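Local coordinates for protein 2-Keto-3-deoxy-(6-phospho-)gluconate aldolase (Thermoproteus tenax, PDB 2R91) that is an aldolase of the dihydrodipicolinate synthetase family, built on a TIM-barrel fold and assembled from four chains, at residues 109-112 with 113-117; 176-179 with 180-183; 19-22 with 23-27. All coordinates share one frame; numbering follows the deposited sequence.

Interaction 1. Residues 109-112 with 113-117; sequences QIAK and YFRDL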
loop_
_atom_site.group_PDB
_atom_site.type_symbol
_atom_site.label_atom_id
_atom_site.label_comp_id
_atom_site.label_asym_id
_atom_site.label_seq_id
_atom_site.Cartn_x
_atom_site.Cartn_y
_atom_site.Cartn_z
ATOM N N GLN A 109 -22.858 5.892 2.318
ATOM C CA GLN A 109 -23.051 5.974 0.864
ATOM C C GLN A 109 -22.953 4.616 0.175
ATOM O O GLN A 109 -23.782 4.276 -0.684
ATOM C CB GLN A 109 -22.083 6.983 0.246
ATOM C CG GLN A 109 -22.423 8.450 0.617
ATOM C CD GLN A 109 -21.313 9.400 0.215
ATOM O OE1 GLN A 109 -20.130 9.072 0.357
ATOM N NE2 GLN A 109 -21.682 10.610 -0.252
ATOM N N ILE A 110 -21.934 3.840 0.545
ATOM C CA ILE A 110 -21.770 2.491 -0.018
ATOM C C ILE A 110 -22.988 1.613 0.301
ATOM O O ILE A 110 -23.469 0.872 -0.547
ATOM C CB ILE A 110 -20.492 1.769 0.531
ATOM C CG1 ILE A 110 -19.224 2.607 0.338
ATOM C CG2 ILE A 110 -20.337 0.388 -0.112
ATOM C CD1 ILE A 110 -19.106 3.111 -1.040
ATOM N N ALA A 111 -23.455 1.670 1.535
ATOM C CA ALA A 111 -24.581 0.826 1.965
ATOM C C ALA A 111 -25.857 1.185 1.243
ATOM O O ALA A 111 -26.593 0.305 0.846
ATOM C CB ALA A 111 -24.804 0.944 3.493
ATOM N N LYS A 112 -26.136 2.482 1.114
ATOM C CA LYS A 112 -27.335 2.944 0.414
ATOM C C LYS A 112 -27.324 2.454 -1.021
ATOM O O LYS A 112 -28.344 1.967 -1.512
ATOM C CB LYS A 112 -27.445 4.492 0.432
ATOM C CG LYS A 112 -28.694 5.010 -0.306
ATOM C CD LYS A 112 -28.950 6.490 -0.039
ATOM C CE LYS A 112 -30.141 7.037 -0.860
ATOM N NZ LYS A 112 -31.383 6.234 -0.678
ATOM N N TYR A 113 -26.179 2.589 -1.692
ATOM C CA TYR A 113 -26.015 2.066 -3.055
ATOM C C TYR A 113 -26.467 0.612 -3.200
ATOM O O TYR A 113 -27.305 0.283 -4.051
ATOM C CB TYR A 113 -24.549 2.175 -3.514
ATOM C CG TYR A 113 -24.346 1.604 -4.915
ATOM C CD1 TYR A 113 -24.792 2.317 -6.051
ATOM C CD2 TYR A 113 -23.744 0.343 -5.108
ATOM C CE1 TYR A 113 -24.630 1.810 -7.343
ATOM C CE2 TYR A 113 -23.566 -0.165 -6.364
ATOM C CZ TYR A 113 -24.013 0.564 -7.493
ATOM O OH TYR A 113 -23.835 0.054 -8.760
ATOM N N PHE A 114 -25.882 -0.273 -2.394
ATOM C CA PHE A 114 -26.249 -1.695 -2.464
ATOM C C PHE A 114 -27.673 -1.948 -2.019
ATOM O O PHE A 114 -28.362 -2.715 -2.641
ATOM C CB PHE A 114 -25.249 -2.595 -1.687
ATOM C CG PHE A 114 -23.941 -2.810 -2.433
ATOM C CD1 PHE A 114 -23.869 -3.711 -3.474
ATOM C CD2 PHE A 114 -22.799 -2.114 -2.072
ATOM C CE1 PHE A 114 -22.685 -3.918 -4.191
ATOM C CE2 PHE A 114 -21.611 -2.301 -2.775
ATOM C CZ PHE A 114 -21.555 -3.223 -3.844
ATOM N N ARG A 115 -28.137 -1.277 -0.977
ATOM C CA ARG A 115 -29.524 -1.527 -0.542
ATOM C C ARG A 115 -30.557 -1.079 -1.586
ATOM O O ARG A 115 -31.542 -1.769 -1.838
ATOM C CB ARG A 115 -29.770 -0.890 0.817
ATOM C CG ARG A 115 -29.052 -1.688 1.901
ATOM C CD ARG A 115 -28.960 -0.932 3.183
ATOM N NE ARG A 115 -28.304 -1.714 4.230
ATOM C CZ ARG A 115 -27.858 -1.200 5.373
ATOM N NH1 ARG A 115 -27.978 0.110 5.599
ATOM N NH2 ARG A 115 -27.291 -1.983 6.293
ATOM N N ASP A 116 -30.299 0.047 -2.235
ATOM C CA ASP A 116 -31.145 0.471 -3.340
ATOM C C ASP A 116 -31.182 -0.537 -4.488
ATOM O O ASP A 116 -32.217 -0.766 -5.120
ATOM C CB ASP A 116 -30.677 1.815 -3.864
ATOM C CG ASP A 116 -31.125 2.956 -2.992
ATOM O OD1 ASP A 116 -31.788 2.698 -1.958
ATOM O OD2 ASP A 116 -30.796 4.106 -3.328
ATOM N N LEU A 117 -30.035 -1.136 -4.790
ATOM C CA LEU A 117 -30.000 -2.166 -5.814
ATOM C C LEU A 117 -30.844 -3.377 -5.425
ATOM O O LEU A 117 -31.632 -3.906 -6.237
ATOM C CB LEU A 117 -28.552 -2.607 -6.008
ATOM C CG LEU A 117 -27.987 -2.738 -7.403
ATOM C CD1 LEU A 117 -28.507 -1.622 -8.339
ATOM C CD2 LEU A 117 -26.435 -2.721 -7.293
#
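I110 and F114, one helical turn apart, lie side by side and point the same way: the methyl CG2 of I110 sits in the plane of the F114 ring, at its edge, 4.0 Å from CE2. This is the packed side of helix 107-120. F114 reaches strand 93-96 and L146 beyond the contact. Next to it, CD2 of Y113 stands 4.0 Å above the centre of the F114 ring. The Y113 ring swings away from 109-112, its CG anti to the backbone N (chi1 179°), which carries the hydroxyl OH inward to a hydrogen bond with S96.

Four successive i to i+4 backbone bonds join 113-116 to 109-112, the shortest being D116 N to K112 O at 2.8 Å.

The other side of the helix is polar and looser. R115 runs out extended from CG to NE, and its guanidinium lays one face over CB of A111, with NH1 3.9 Å from that methyl; its NE is bound by the carbonyl of L146. Farther round, K112 bends only at its last torsion (chi4 53°), turning NZ back toward the carboxylate of D116. The resulting salt bridge is long, with NZ 3.4 Å from OD2, and as a hydrogen bond it is weak. Y263 of the second subunit packs on D116 and forms a cation-pi pair with K112, while Q109 NE2 donates to its carbonyl oxygen.

With so long a bridge, the K112 ammonium is probably shared between the D116 carboxylate and the aromatic ring across the subunit interface, not held by either alone.

Interaction 2. Residues 176-179 with 180-183; sequences NGSD and SLVF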
loop_
_atom_site.group_PDB
_atom_site.type_symbol
_atom_site.label_atom_id
_atom_site.label_comp_id
_atom_site.label_asym_id
_atom_site.label_seq_id
_atom_site.Cartn_x
_atom_site.Cartn_y
_atom_site.Cartn_z
ATOM N N ASN A 176 -14.189 -17.026 -6.372
ATOM C CA ASN A 176 -12.968 -16.233 -6.445
ATOM C C ASN A 176 -12.646 -15.917 -7.904
ATOM O O ASN A 176 -12.829 -16.769 -8.792
ATOM C CB ASN A 176 -11.786 -16.939 -5.728
ATOM C CG ASN A 176 -10.503 -16.151 -5.841
ATOM O OD1 ASN A 176 -9.823 -16.234 -6.844
ATOM N ND2 ASN A 176 -10.192 -15.345 -4.836
ATOM N N GLY A 177 -12.170 -14.696 -8.159
ATOM C CA GLY A 177 -11.991 -14.219 -9.545
ATOM C C GLY A 177 -10.542 -14.172 -10.035
ATOM O O GLY A 177 -10.264 -13.719 -11.149
ATOM N N SER A 178 -9.609 -14.658 -9.222
ATOM C CA SER A 178 -8.188 -14.643 -9.593
ATOM C C SER A 178 -7.814 -15.893 -10.419
ATOM O O SER A 178 -8.094 -17.020 -10.002
ATOM C CB SER A 178 -7.305 -14.488 -8.342
ATOM O OG SER A 178 -5.923 -14.636 -8.700
ATOM N N ASP A 179 -7.263 -15.693 -11.611
ATOM C CA ASP A 179 -6.801 -16.828 -12.441
ATOM C C ASP A 179 -5.761 -17.704 -11.711
ATOM O O ASP A 179 -5.653 -18.906 -11.967
ATOM C CB ASP A 179 -6.167 -16.307 -13.709
ATOM C CG ASP A 179 -7.204 -15.769 -14.697
ATOM O OD1 ASP A 179 -7.972 -16.565 -15.249
ATOM O OD2 ASP A 179 -7.250 -14.557 -14.872
ATOM N N SER A 180 -4.997 -17.084 -10.815
ATOM C CA SER A 180 -3.951 -17.830 -10.091
ATOM C C SER A 180 -4.533 -18.715 -8.992
ATOM O O SER A 180 -3.800 -19.517 -8.380
ATOM C CB SER A 180 -2.972 -16.832 -9.498
ATOM O OG SER A 180 -3.626 -16.202 -8.406
ATOM N N LEU A 181 -5.833 -18.579 -8.715
ATOM C CA LEU A 181 -6.501 -19.333 -7.634
ATOM C C LEU A 181 -7.608 -20.312 -8.082
ATOM O O LEU A 181 -8.427 -20.745 -7.260
ATOM C CB LEU A 181 -7.048 -18.395 -6.538
ATOM C CG LEU A 181 -6.021 -17.609 -5.713
ATOM C CD1 LEU A 181 -6.680 -16.556 -4.808
ATOM C CD2 LEU A 181 -5.149 -18.621 -4.880
ATOM N N VAL A 182 -7.649 -20.665 -9.363
ATOM C CA VAL A 182 -8.680 -21.608 -9.843
ATOM C C VAL A 182 -8.588 -22.976 -9.147
ATOM O O VAL A 182 -9.550 -23.489 -8.576
ATOM C CB VAL A 182 -8.604 -21.776 -11.368
ATOM C CG1 VAL A 182 -9.513 -22.920 -11.840
ATOM C CG2 VAL A 182 -9.026 -20.422 -12.076
ATOM N N PHE A 183 -7.404 -23.566 -9.225
ATOM C CA PHE A 183 -7.107 -24.797 -8.500
ATOM C C PHE A 183 -7.481 -24.679 -7.023
ATOM O O PHE A 183 -8.300 -25.449 -6.516
ATOM C CB PHE A 183 -5.622 -25.145 -8.743
ATOM C CG PHE A 183 -5.008 -26.042 -7.714
ATOM C CD1 PHE A 183 -5.653 -27.200 -7.292
ATOM C CD2 PHE A 183 -3.731 -25.758 -7.226
ATOM C CE1 PHE A 183 -5.053 -28.052 -6.329
ATOM C CE2 PHE A 183 -3.116 -26.604 -6.275
ATOM C CZ PHE A 183 -3.756 -27.733 -5.845
#
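The turn that leads from barrel strand 173-176 into helix 182-187 is drawn together where S178 meets S180 and L181. The carbonyl oxygen of S178 accepts from the backbone N of L181 at 3.0 Å, with the N-H coming from well above the carbonyl plane (62° out of it), in keeping with a tight i to i+3 turn. The hydroxyls of S178 and S180 lie 2.8 Å apart, OG to OG. S180 OG occupies the crowded position between its own backbone N and carbonyl carbon (chi1 73°), which turns it back toward S178. Each hydroxyl bonds to the carboxylate of E157, S178 through OE2 and S180 through OE1, so one acidic group bridges the pair.

Just upstream, N176 forms an Asx turn at the end of the strand: its OD1 accepts from S178 N at 2.9 Å. The amide of N176 is further fixed through ND2, bonded to T162 OG1 and the carbonyl of N156. Across this amide lies L181, the N-cap residue of the helix, with CB 3.5 Å from N176 OD1 and CD1 3.7 Å from N176 ND2. L181 also packs on A160 of the third subunit. On the other flank, V182 CG2 rests 3.7 Å from the carbonyl oxygen of D179, whose carboxylate oxygens are taken by S196 and S197, which follow the final barrel strand 192-193 in the chain.

Interaction 3. Residues 19-22 with 23-27; sequences ELFA and NHVKN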
loop_
_atom_site.group_PDB
_atom_site.type_symbol
_atom_site.label_atom_id
_atom_site.label_comp_id
_atom_site.label_asym_id
_atom_site.label_seq_id
_atom_site.Cartn_x
_atom_site.Cartn_y
_atom_site.Cartn_z
ATOM N N GLU A 19 -22.498 -10.721 -33.243
ATOM C CA GLU A 19 -22.231 -11.992 -33.908
ATOM C C GLU A 19 -20.925 -12.591 -33.377
ATOM O O GLU A 19 -20.865 -13.774 -33.062
ATOM C CB GLU A 19 -22.168 -11.850 -35.430
ATOM C CG GLU A 19 -23.548 -11.636 -36.092
ATOM C CD GLU A 19 -24.083 -10.207 -35.924
ATOM O OE1 GLU A 19 -25.193 -10.042 -35.339
ATOM O OE2 GLU A 19 -23.388 -9.246 -36.371
ATOM N N LEU A 20 -19.877 -11.775 -33.304
ATOM C CA LEU A 20 -18.627 -12.236 -32.649
ATOM C C LEU A 20 -18.926 -12.700 -31.209
ATOM O O LEU A 20 -18.482 -13.765 -30.796
ATOM C CB LEU A 20 -17.566 -11.146 -32.653
ATOM C CG LEU A 20 -16.984 -10.743 -33.990
ATOM C CD1 LEU A 20 -15.957 -9.648 -33.768
ATOM C CD2 LEU A 20 -16.364 -11.974 -34.724
ATOM N N PHE A 21 -19.711 -11.921 -30.475
ATOM C CA PHE A 21 -20.019 -12.221 -29.072
ATOM C C PHE A 21 -20.754 -13.552 -28.891
ATOM O O PHE A 21 -20.411 -14.357 -28.018
ATOM C CB PHE A 21 -20.815 -11.062 -28.459
ATOM C CG PHE A 21 -21.088 -11.209 -26.997
ATOM C CD1 PHE A 21 -20.136 -10.828 -26.055
ATOM C CD2 PHE A 21 -22.301 -11.733 -26.551
ATOM C CE1 PHE A 21 -20.378 -10.969 -24.694
ATOM C CE2 PHE A 21 -22.559 -11.872 -25.194
ATOM C CZ PHE A 21 -21.584 -11.485 -24.255
ATOM N N ALA A 22 -21.769 -13.780 -29.723
ATOM C CA ALA A 22 -22.578 -14.992 -29.662
ATOM C C ALA A 22 -21.781 -16.225 -30.015
ATOM O O ALA A 22 -21.968 -17.242 -29.391
ATOM C CB ALA A 22 -23.810 -14.890 -30.636
ATOM N N ASN A 23 -20.948 -16.144 -31.045
ATOM C CA ASN A 23 -20.116 -17.266 -31.429
ATOM C C ASN A 23 -19.209 -17.628 -30.251
ATOM O O ASN A 23 -19.108 -18.797 -29.872
ATOM C CB ASN A 23 -19.258 -16.907 -32.650
ATOM C CG ASN A 23 -18.257 -18.007 -33.018
ATOM O OD1 ASN A 23 -18.638 -19.053 -33.543
ATOM N ND2 ASN A 23 -16.965 -17.763 -32.757
ATOM N N HIS A 24 -18.578 -16.606 -29.675
ATOM C CA HIS A 24 -17.643 -16.801 -28.530
ATOM C C HIS A 24 -18.374 -17.408 -27.336
ATOM O O HIS A 24 -17.960 -18.407 -26.790
ATOM C CB HIS A 24 -17.007 -15.456 -28.142
ATOM C CG HIS A 24 -16.089 -15.540 -26.946
ATOM N ND1 HIS A 24 -14.994 -16.379 -26.912
ATOM C CD2 HIS A 24 -16.095 -14.878 -25.760
ATOM C CE1 HIS A 24 -14.371 -16.238 -25.745
ATOM N NE2 HIS A 24 -15.016 -15.334 -25.031
ATOM N N VAL A 25 -19.503 -16.832 -26.935
ATOM C CA VAL A 25 -20.249 -17.392 -25.811
ATOM C C VAL A 25 -20.671 -18.857 -26.029
ATOM O O VAL A 25 -20.572 -19.703 -25.128
ATOM C CB VAL A 25 -21.473 -16.538 -25.467
ATOM C CG1 VAL A 25 -22.417 -17.326 -24.563
ATOM C CG2 VAL A 25 -21.046 -15.202 -24.798
ATOM N N LYS A 26 -21.141 -19.165 -27.231
ATOM C CA LYS A 26 -21.605 -20.512 -27.511
ATOM C C LYS A 26 -20.436 -21.510 -27.517
ATOM O O LYS A 26 -20.582 -22.644 -27.065
ATOM C CB LYS A 26 -22.379 -20.532 -28.832
ATOM C CG LYS A 26 -23.740 -19.785 -28.715
ATOM C CD LYS A 26 -24.317 -19.449 -30.116
ATOM C CE LYS A 26 -25.471 -18.434 -30.035
ATOM N NZ LYS A 26 -25.805 -17.907 -31.408
ATOM N N ASN A 27 -19.283 -21.081 -28.023
ATOM C CA ASN A 27 -18.080 -21.920 -27.919
ATOM C C ASN A 27 -17.690 -22.208 -26.466
ATOM O O ASN A 27 -17.563 -23.366 -26.041
ATOM C CB ASN A 27 -16.892 -21.282 -28.643
ATOM C CG ASN A 27 -15.617 -22.108 -28.490
ATOM O OD1 ASN A 27 -15.578 -23.261 -28.911
ATOM N ND2 ASN A 27 -14.588 -21.539 -27.851
HETATM O O HOH W 1 -16.343 -15.018 -32.214
#
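N23 meets the preceding turn twice, by backbone and by side chain. Its N donates to the carbonyl oxygen of E19, the first of four consecutive i to i+4 bonds that tie 23-26 to 19-22 in helix 18-30. Its amide nitrogen ND2 donates to a water 2.9 Å away, and that water in turn gives a proton to the carbonyl oxygen of L20, also at 2.9 Å. L20 O therefore serves two donors, the water and the backbone N of H24.

H24 adds little side-chain contact of its own here, with CB 3.5 Å from L20 O. Its imidazole is held at both nitrogens from elsewhere, ND1 by Y253 OH and NE2 by N199 OD1, which fixes the rotation of the ring.

V25 carries the apolar core of the contact. Its CG2 lies over one face of the F21 ring, toward the rim, 4.0 Å from the centroid and 23° off the ring normal, a CH-pi contact whose closest pair is CG2 to F21 CE2 at 3.7 Å. The branch that does this stands anti to its carbonyl carbon; lying beside the backbone N, it points back toward the preceding turn, where the F21 ring is.

K26 lies on the polar side. Its extended chain follows the A22 carbonyl, with CG 3.2 Å from A22 O, and ends with NZ 3.7 Å from A22 CB.

F21 and V25 face helix 50-63, F21 against L56, A59 and A60 and V25 against A63. F21 and H24 also pack on V7, just past barrel strand 2-6.

In the fold
The three contacts are local and follow one another in the chain, interaction 3 first, then 1, then 2, spread round a single eight-stranded barrel. None touches another: nearest atoms are about 12 Å apart between interactions 2 and 3, 15 Å between 1 and 2, and 19 Å between 1 and 3. Interactions 1 and 3 lie within outer helices, their centres 34 Å apart, whereas interaction 2 lies at the end of a barrel strand and closer to the middle of the chain, 11 Å from its centre. They differ in the assembly too: 109-117 meets the second subunit, 176-183 the third, and 19-27 no other chain.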